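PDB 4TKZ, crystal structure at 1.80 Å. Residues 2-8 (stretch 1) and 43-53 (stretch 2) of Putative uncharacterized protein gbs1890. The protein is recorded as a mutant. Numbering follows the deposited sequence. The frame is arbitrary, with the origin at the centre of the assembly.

Stretch 1 (2-8) IKIIIVA
Stretch 2 43-53: DVRVALQREVI

This is a strand-on-helix packing contact, a short row of aliphatic side chains closed at one end by a buried lysine that bonds twice to a single glutamate. Residues K3 to A8 are extended, in a strand that continues later in the chain, with phi from -82° at K3 to -157° at A8 and psi near 120° to 135° until A8, where it is 162°. The helix enters from earlier in the chain; from D43 to R50 phi and psi stay near -60° and -45°, and E51 loosens to -73°/-22°. It is carried by i to i+4 bonds such as L48 N to V44 O at 2.9 Å and E51 N to A47 O at 3.1 Å. At V52 the backbone relaxes to -101°/-6°; V52 N bonds to Q49 O at 3.2 Å and, weakly, to L48 O at 3.1 Å.

The two axes are nearly antiparallel, at 171°, and approach to 10.4 Å. The register follows: K3 CA lies 8.5 Å from V52 CA, I5 CA 8.0 Å from E51 CA, and V7 CA 8.3 Å from V44 CA. Strand alternation sets the rule, since K3, I5 and V7 point toward the helix while I4, I6 and A8 make no contact with it. The helix answers with V44, L48, E51 and V52.

V7 (chi1 t) meets V44 (t), CG1 to CG1 at 3.8 Å. I5 (m, t) meets three helix residues: its CG2 lies 3.8 Å from L48 CD1, and its CD1 is 3.8 Å from both E51 CB and V52 CG1 (V52 chi1 m). L48 starts sideways, but its t, p rotamer brings its end to the strand.

K3 is fully extended, all four chi angles t, so its ammonium reaches E51. K3 NZ donates to E51 OE1 at 2.8 Å, a salt bridge, and to E51 O at 2.9 Å. E51 has chi1 and chi2 both m and chi3 at -23°; one ammonium thus serves both a carboxylate oxygen and a backbone carbonyl of the same residue.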

# COMPACT_ATOMS: atom_id res chain seq x y z
N ILE A 2 -14.16 16.31 -0.25
CA ILE A 2 -14.18 14.92 0.18
C ILE A 2 -12.95 14.69 1.05
O ILE A 2 -11.82 14.82 0.57
CB ILE A 2 -14.17 13.95 -1.01
CG1 ILE A 2 -15.47 14.06 -1.80
CG2 ILE A 2 -13.96 12.51 -0.53
CD1 ILE A 2 -15.40 13.51 -3.23
N LYS A 3 -13.16 14.39 2.33
CA LYS A 3 -12.04 14.16 3.23
C LYS A 3 -11.51 12.73 3.10
O LYS A 3 -12.28 11.77 3.04
CB LYS A 3 -12.43 14.45 4.69
CG LYS A 3 -11.28 14.25 5.66
CD LYS A 3 -11.63 14.67 7.07
CE LYS A 3 -10.50 14.32 8.03
NZ LYS A 3 -10.62 15.05 9.32
N ILE A 4 -10.18 12.59 3.03
CA ILE A 4 -9.54 11.28 2.89
C ILE A 4 -8.90 10.88 4.20
O ILE A 4 -8.06 11.60 4.74
CB ILE A 4 -8.46 11.33 1.77
CG1 ILE A 4 -9.12 11.64 0.44
CG2 ILE A 4 -7.69 10.01 1.68
CD1 ILE A 4 -8.13 11.90 -0.69
N ILE A 5 -9.29 9.72 4.73
CA ILE A 5 -8.74 9.24 5.98
C ILE A 5 -8.08 7.90 5.77
O ILE A 5 -8.71 6.94 5.29
CB ILE A 5 -9.84 9.12 7.05
CG1 ILE A 5 -10.57 10.44 7.21
CG2 ILE A 5 -9.25 8.68 8.39
CD1 ILE A 5 -11.72 10.40 8.26
N ILE A 6 -6.81 7.82 6.15
CA ILE A 6 -6.05 6.59 6.03
C ILE A 6 -5.88 5.92 7.39
O ILE A 6 -5.28 6.50 8.31
CB ILE A 6 -4.65 6.88 5.46
CG1 ILE A 6 -4.75 7.59 4.10
CG2 ILE A 6 -3.85 5.58 5.29
CD1 ILE A 6 -3.39 8.07 3.57
N VAL A 7 -6.41 4.70 7.51
CA VAL A 7 -6.27 3.94 8.75
C VAL A 7 -5.56 2.63 8.45
O VAL A 7 -6.04 1.84 7.63
CB VAL A 7 -7.64 3.62 9.39
CG1 VAL A 7 -7.45 3.21 10.84
CG2 VAL A 7 -8.55 4.82 9.28
N ALA A 8 -4.43 2.39 9.11
CA ALA A 8 -3.67 1.17 8.84
C ALA A 8 -2.76 0.78 10.00
O ALA A 8 -2.46 1.60 10.86
CB ALA A 8 -2.87 1.32 7.54
N ASP A 43 -9.51 2.73 20.58
CA ASP A 43 -8.65 3.89 20.33
C ASP A 43 -8.78 4.36 18.89
O ASP A 43 -8.86 5.56 18.61
CB ASP A 43 -7.19 3.54 20.62
CG ASP A 43 -6.90 3.38 22.09
OD1 ASP A 43 -7.64 3.97 22.91
OD2 ASP A 43 -5.93 2.66 22.42
N VAL A 44 -8.81 3.39 17.97
CA VAL A 44 -9.03 3.67 16.55
C VAL A 44 -10.41 4.27 16.34
O VAL A 44 -10.57 5.22 15.57
CB VAL A 44 -8.93 2.39 15.70
CG1 VAL A 44 -9.10 2.73 14.23
CG2 VAL A 44 -7.59 1.73 15.92
N ARG A 45 -11.42 3.71 17.01
CA ARG A 45 -12.78 4.21 16.88
C ARG A 45 -12.88 5.66 17.33
O ARG A 45 -13.52 6.47 16.67
CB ARG A 45 -13.76 3.36 17.67
CG ARG A 45 -15.19 3.87 17.59
CD ARG A 45 -16.14 2.84 18.17
NE ARG A 45 -17.47 3.38 18.40
CZ ARG A 45 -18.52 3.13 17.62
NH1 ARG A 45 -19.70 3.66 17.92
NH2 ARG A 45 -18.39 2.35 16.55
N VAL A 46 -12.23 5.98 18.45
CA VAL A 46 -12.25 7.33 19.02
C VAL A 46 -11.61 8.30 18.04
O VAL A 46 -12.15 9.37 17.77
CB VAL A 46 -11.50 7.38 20.37
CG1 VAL A 46 -11.21 8.82 20.77
CG2 VAL A 46 -12.35 6.72 21.46
N ALA A 47 -10.46 7.89 17.51
CA ALA A 47 -9.75 8.73 16.56
C ALA A 47 -10.58 8.99 15.31
O ALA A 47 -10.67 10.14 14.84
CB ALA A 47 -8.41 8.10 16.20
N LEU A 48 -11.19 7.94 14.77
CA LEU A 48 -11.98 8.09 13.55
C LEU A 48 -13.18 9.00 13.76
O LEU A 48 -13.42 9.90 12.95
CB LEU A 48 -12.42 6.73 13.00
CG LEU A 48 -13.07 6.72 11.61
CD1 LEU A 48 -12.13 7.32 10.54
CD2 LEU A 48 -13.46 5.31 11.22
N GLN A 49 -13.93 8.78 14.85
CA GLN A 49 -15.05 9.66 15.19
C GLN A 49 -14.64 11.11 15.18
O GLN A 49 -15.32 11.97 14.60
CB GLN A 49 -15.57 9.35 16.60
CG GLN A 49 -16.31 8.05 16.76
CD GLN A 49 -16.76 7.89 18.20
OE1 GLN A 49 -16.45 6.91 18.86
NE2 GLN A 49 -17.48 8.89 18.69
N ARG A 50 -13.51 11.40 15.82
CA ARG A 50 -13.01 12.76 15.89
C ARG A 50 -12.76 13.35 14.50
O ARG A 50 -13.06 14.52 14.24
CB ARG A 50 -11.75 12.81 16.75
CG ARG A 50 -11.17 14.20 16.94
CD ARG A 50 -10.05 14.21 17.97
NE ARG A 50 -9.26 15.44 17.89
CZ ARG A 50 -8.25 15.73 18.70
NH1 ARG A 50 -7.88 14.89 19.65
NH2 ARG A 50 -7.59 16.88 18.55
N GLU A 51 -12.23 12.53 13.59
CA GLU A 51 -11.90 13.03 12.25
C GLU A 51 -13.13 13.29 11.39
O GLU A 51 -13.07 14.07 10.45
CB GLU A 51 -10.91 12.09 11.53
CG GLU A 51 -9.56 11.95 12.23
CD GLU A 51 -8.75 13.25 12.23
OE1 GLU A 51 -9.00 14.12 11.37
OE2 GLU A 51 -7.88 13.39 13.11
N VAL A 52 -14.26 12.65 11.71
CA VAL A 52 -15.45 12.78 10.86
C VAL A 52 -16.52 13.76 11.35
O VAL A 52 -17.49 14.00 10.64
CB VAL A 52 -16.12 11.41 10.56
CG1 VAL A 52 -15.13 10.44 9.96
CG2 VAL A 52 -16.74 10.82 11.83
N ILE A 53 -16.35 14.31 12.56
CA ILE A 53 -17.36 15.19 13.17
C ILE A 53 -17.97 16.18 12.19
O ILE A 53 -19.19 16.26 12.04
CB ILE A 53 -16.75 16.03 14.32
CG1 ILE A 53 -16.16 15.13 15.41
CG2 ILE A 53 -17.80 16.99 14.91
CD1 ILE A 53 -15.36 15.89 16.47